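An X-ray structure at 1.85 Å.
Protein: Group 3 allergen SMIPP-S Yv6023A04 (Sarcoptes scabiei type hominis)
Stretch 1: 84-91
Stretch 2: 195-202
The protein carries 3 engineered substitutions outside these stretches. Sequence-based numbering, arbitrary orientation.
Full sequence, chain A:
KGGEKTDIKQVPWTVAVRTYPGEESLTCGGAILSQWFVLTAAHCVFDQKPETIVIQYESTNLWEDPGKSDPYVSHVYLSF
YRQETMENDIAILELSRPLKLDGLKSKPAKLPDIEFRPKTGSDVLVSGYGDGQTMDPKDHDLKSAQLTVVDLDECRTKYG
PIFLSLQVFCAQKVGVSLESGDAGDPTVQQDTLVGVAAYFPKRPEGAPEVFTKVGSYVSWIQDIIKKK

Stretch 1 84-91: ETMENDIA
Stretch 2 195-202: GVAAYFPK

Contact between residues 84-91, an irregular segment, and residues 195-202, which enter as strand and continue as a loop. The segments run antiparallel in register: CA of Met86 lies 8.5 Å from CA of Phe200, and CA of Ile90 7.4 Å from CA of Val196. No direct hydrogen bond crosses; 282 Å² is buried. Met86 has positive backbone angles (phi/psi 60/31) and points its CA-CB bond toward the loop. Its m, t, m rotamer (-66°, -165°, -73°) extends the chain, then turns the methyl onto the loop, with CE 3.2 Å from Tyr199 O, 3.6 Å from Phe200 CD1 and 4.2 Å from Pro201 CD. Phe200 starts sideways, but chi1 -67° (m) swings the ring nearer, and chi2 -94° sets its tilt: Thr85 O meets the ring edge, 3.5 Å from CE1, while Met86 SD sits obliquely, 5.5 Å from the ring centroid. The CA-CB bond of Thr85 points away; with chi1 55° (p), OG1 accepts a weak hydrogen bond from Glu87 N (3.3 Å). Tyr199 (t, chi2 86°) leads its ring away; its carbonyl O is the atom that meets Met86 CE. At the other end, extended Ile90 (-147/142; t, t) reaches Val196 (t), CD1 to CG2 4.3 Å. Between these patches, water 1 lies within hydrogen-bonding distance of both Asp89 O (2.8 Å) and Ala197 O (3.0 Å), linking the two backbones.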

ATOM      1  N   GLU A  84     -16.916  -8.225  -2.711  1.00 31.86           N
ATOM      2  CA  GLU A  84     -17.918  -7.942  -1.676  1.00 31.93           C
ATOM      3  C   GLU A  84     -17.321  -7.649  -0.291  1.00 31.95           C
ATOM      4  O   GLU A  84     -17.802  -6.768   0.428  1.00 32.39           O
ATOM      5  CB  GLU A  84     -18.924  -9.102  -1.594  1.00 31.83           C
ATOM      6  CG  GLU A  84     -20.124  -8.864  -0.680  1.00 32.29           C
ATOM      7  N   THR A  85     -16.266  -8.378   0.061  1.00 30.99           N
ATOM      8  CA  THR A  85     -15.699  -8.333   1.409  1.00 29.91           C
ATOM      9  C   THR A  85     -14.312  -7.711   1.437  1.00 29.50           C
ATOM     10  O   THR A  85     -13.801  -7.375   2.507  1.00 28.65           O
ATOM     11  CB  THR A  85     -15.575  -9.748   1.997  1.00 29.76           C
ATOM     12  OG1 THR A  85     -14.822 -10.565   1.093  1.00 30.92           O
ATOM     13  CG2 THR A  85     -16.945 -10.369   2.216  1.00 30.25           C
ATOM     14  N   MET A  86     -13.716  -7.569   0.252  1.00 29.57           N
ATOM     15  CA  MET A  86     -12.314  -7.170   0.084  1.00 30.28           C
ATOM     16  C   MET A  86     -11.326  -8.138   0.749  1.00 29.49           C
ATOM     17  O   MET A  86     -10.252  -7.740   1.198  1.00 29.65           O
ATOM     18  CB  MET A  86     -12.081  -5.716   0.510  1.00 31.93           C
ATOM     19  CG  MET A  86     -12.801  -4.705  -0.375  1.00 36.10           C
ATOM     20  SD  MET A  86     -12.202  -3.025  -0.153  1.00 44.27           S
ATOM     21  CE  MET A  86     -12.884  -2.633   1.450  1.00 38.55           C
ATOM     22  N   GLU A  87     -11.702  -9.416   0.796  1.00 28.62           N
ATOM     23  CA  GLU A  87     -10.787 -10.482   1.181  1.00 28.18           C
ATOM     24  C   GLU A  87      -9.708 -10.587   0.103  1.00 27.36           C
ATOM     25  O   GLU A  87     -10.008 -10.443  -1.086  1.00 28.42           O
ATOM     26  CB  GLU A  87     -11.540 -11.811   1.319  1.00 29.42           C
ATOM     27  CG  GLU A  87     -10.835 -12.835   2.193  1.00 32.22           C
ATOM     28  CD  GLU A  87     -11.592 -14.155   2.336  1.00 35.57           C
ATOM     29  OE1 GLU A  87     -12.842 -14.164   2.269  1.00 35.32           O
ATOM     30  OE2 GLU A  87     -10.925 -15.194   2.528  1.00 37.75           O
ATOM     31  N   ASN A  88      -8.464 -10.821   0.524  1.00 26.00           N
ATOM     32  CA  ASN A  88      -7.310 -10.888  -0.392  1.00 26.33           C
ATOM     33  C   ASN A  88      -7.121  -9.586  -1.176  1.00 26.15           C
ATOM     34  O   ASN A  88      -7.016  -9.591  -2.403  1.00 26.24           O
ATOM     35  CB  ASN A  88      -7.428 -12.084  -1.349  1.00 25.76           C
ATOM     36  CG  ASN A  88      -7.576 -13.404  -0.620  1.00 28.32           C
ATOM     37  OD1 ASN A  88      -6.866 -13.674   0.347  1.00 28.31           O
ATOM     38  ND2 ASN A  88      -8.506 -14.234  -1.078  1.00 25.29           N
ATOM     39  N   ASP A  89      -7.081  -8.477  -0.446  1.00 27.21           N
ATOM     40  CA  ASP A  89      -6.990  -7.150  -1.037  1.00 27.21           C
ATOM     41  C   ASP A  89      -5.535  -6.791  -1.324  1.00 27.76           C
ATOM     42  O   ASP A  89      -4.966  -5.870  -0.729  1.00 28.84           O
ATOM     43  CB  ASP A  89      -7.640  -6.123  -0.111  1.00 27.59           C
ATOM     44  CG  ASP A  89      -7.994  -4.833  -0.823  1.00 29.62           C
ATOM     45  OD1 ASP A  89      -7.731  -4.708  -2.041  1.00 29.25           O
ATOM     46  OD2 ASP A  89      -8.545  -3.940  -0.150  1.00 28.68           O
ATOM     47  N   ILE A  90      -4.953  -7.530  -2.261  1.00 27.64           N
ATOM     48  CA  ILE A  90      -3.548  -7.413  -2.605  1.00 27.64           C
ATOM     49  C   ILE A  90      -3.382  -7.694  -4.109  1.00 27.53           C
ATOM     50  O   ILE A  90      -4.074  -8.549  -4.670  1.00 28.80           O
ATOM     51  CB  ILE A  90      -2.693  -8.369  -1.724  1.00 27.60           C
ATOM     52  CG1 ILE A  90      -1.200  -8.059  -1.857  1.00 28.64           C
ATOM     53  CG2 ILE A  90      -3.041  -9.854  -2.003  1.00 29.72           C
ATOM     54  CD1 ILE A  90      -0.330  -8.761  -0.824  1.00 32.17           C
ATOM     55  N   ALA A  91      -2.495  -6.950  -4.760  1.00 26.28           N
ATOM     56  CA  ALA A  91      -2.299  -7.082  -6.200  1.00 26.09           C
ATOM     57  C   ALA A  91      -0.875  -6.748  -6.590  1.00 26.31           C
ATOM     58  O   ALA A  91      -0.233  -5.897  -5.967  1.00 26.80           O
ATOM     59  CB  ALA A  91      -3.272  -6.181  -6.957  1.00 26.04           C
ATOM     60  N   GLY A 195       3.381  -5.373   5.675  1.00 26.91           N
ATOM     61  CA  GLY A 195       1.974  -5.142   5.380  1.00 27.09           C
ATOM     62  C   GLY A 195       1.714  -4.294   4.149  1.00 28.19           C
ATOM     63  O   GLY A 195       2.581  -3.538   3.701  1.00 27.73           O
ATOM     64  N   VAL A 196       0.514  -4.455   3.599  1.00 27.53           N
ATOM     65  CA  VAL A 196      -0.039  -3.565   2.586  1.00 28.16           C
ATOM     66  C   VAL A 196      -1.334  -3.039   3.188  1.00 28.35           C
ATOM     67  O   VAL A 196      -2.214  -3.829   3.543  1.00 28.10           O
ATOM     68  CB  VAL A 196      -0.360  -4.318   1.264  1.00 28.58           C
ATOM     69  CG1 VAL A 196      -1.042  -3.396   0.260  1.00 29.92           C
ATOM     70  CG2 VAL A 196       0.906  -4.915   0.659  1.00 30.99           C
ATOM     71  N   ALA A 197      -1.448  -1.718   3.324  1.00 27.40           N
ATOM     72  CA  ALA A 197      -2.622  -1.133   3.970  1.00 27.83           C
ATOM     73  C   ALA A 197      -3.927  -1.511   3.270  1.00 28.09           C
ATOM     74  O   ALA A 197      -4.033  -1.461   2.040  1.00 28.20           O
ATOM     75  CB  ALA A 197      -2.489   0.380   4.079  1.00 27.33           C
ATOM     76  N   ALA A 198      -4.901  -1.924   4.073  1.00 29.19           N
ATOM     77  CA  ALA A 198      -6.267  -2.107   3.615  1.00 30.01           C
ATOM     78  C   ALA A 198      -7.037  -0.860   4.011  1.00 31.02           C
ATOM     79  O   ALA A 198      -6.560  -0.075   4.839  1.00 31.67           O
ATOM     80  CB  ALA A 198      -6.877  -3.347   4.256  1.00 31.14           C
ATOM     81  N   TYR A 199      -8.204  -0.652   3.406  1.00 30.52           N
ATOM     82  CA  TYR A 199      -9.093   0.423   3.829  1.00 31.20           C
ATOM     83  C   TYR A 199     -10.556   0.028   3.691  1.00 30.86           C
ATOM     84  O   TYR A 199     -10.998  -0.396   2.620  1.00 31.42           O
ATOM     85  CB  TYR A 199      -8.808   1.734   3.078  1.00 31.50           C
ATOM     86  CG  TYR A 199      -9.606   2.904   3.614  1.00 34.21           C
ATOM     87  CD1 TYR A 199      -9.142   3.656   4.692  1.00 34.37           C
ATOM     88  CD2 TYR A 199     -10.839   3.244   3.056  1.00 32.78           C
ATOM     89  CE1 TYR A 199      -9.880   4.723   5.195  1.00 35.05           C
ATOM     90  CE2 TYR A 199     -11.580   4.310   3.547  1.00 34.55           C
ATOM     91  CZ  TYR A 199     -11.097   5.043   4.614  1.00 35.30           C
ATOM     92  OH  TYR A 199     -11.836   6.094   5.097  1.00 34.91           O
ATOM     93  N   PHE A 200     -11.295   0.173   4.787  1.00 30.67           N
ATOM     94  CA  PHE A 200     -12.722  -0.116   4.824  1.00 29.66           C
ATOM     95  C   PHE A 200     -13.499   1.171   5.097  1.00 30.63           C
ATOM     96  O   PHE A 200     -13.505   1.664   6.225  1.00 30.09           O
ATOM     97  CB  PHE A 200     -13.028  -1.170   5.893  1.00 29.06           C
ATOM     98  CG  PHE A 200     -12.472  -2.526   5.581  1.00 27.36           C
ATOM     99  CD1 PHE A 200     -13.252  -3.478   4.927  1.00 26.80           C
ATOM    100  CD2 PHE A 200     -11.162  -2.852   5.927  1.00 26.92           C
ATOM    101  CE1 PHE A 200     -12.738  -4.735   4.629  1.00 27.75           C
ATOM    102  CE2 PHE A 200     -10.639  -4.103   5.631  1.00 28.13           C
ATOM    103  CZ  PHE A 200     -11.429  -5.047   4.981  1.00 29.05           C
ATOM    104  N   PRO A 201     -14.147   1.728   4.055  1.00 31.53           N
ATOM    105  CA  PRO A 201     -14.896   2.987   4.166  1.00 32.06           C
ATOM    106  C   PRO A 201     -15.993   2.972   5.237  1.00 32.09           C
ATOM    107  O   PRO A 201     -16.290   4.013   5.827  1.00 31.91           O
ATOM    108  CB  PRO A 201     -15.515   3.156   2.769  1.00 32.32           C
ATOM    109  CG  PRO A 201     -15.404   1.808   2.115  1.00 32.98           C
ATOM    110  CD  PRO A 201     -14.159   1.211   2.676  1.00 31.99           C
ATOM    111  N   LYS A 202     -16.580   1.804   5.488  1.00 31.38           N
ATOM    112  CA  LYS A 202     -17.694   1.695   6.432  1.00 31.81           C
ATOM    113  C   LYS A 202     -17.261   1.339   7.858  1.00 30.91           C
ATOM    114  O   LYS A 202     -18.103   1.060   8.714  1.00 30.32           O
ATOM    115  CB  LYS A 202     -18.739   0.701   5.911  1.00 32.48           C
ATOM    116  CG  LYS A 202     -19.489   1.208   4.689  1.00 36.75           C
ATOM    117  CD  LYS A 202     -20.365   0.133   4.066  1.00 40.01           C
ATOM    118  CE  LYS A 202     -21.003   0.630   2.770  1.00 42.50           C
ATOM    119  NZ  LYS A 202     -19.989   0.975   1.723  1.00 41.46           N
TER
HETATM  120  O   HOH W   1      -4.653  -4.358   1.637  1.00 29.98           O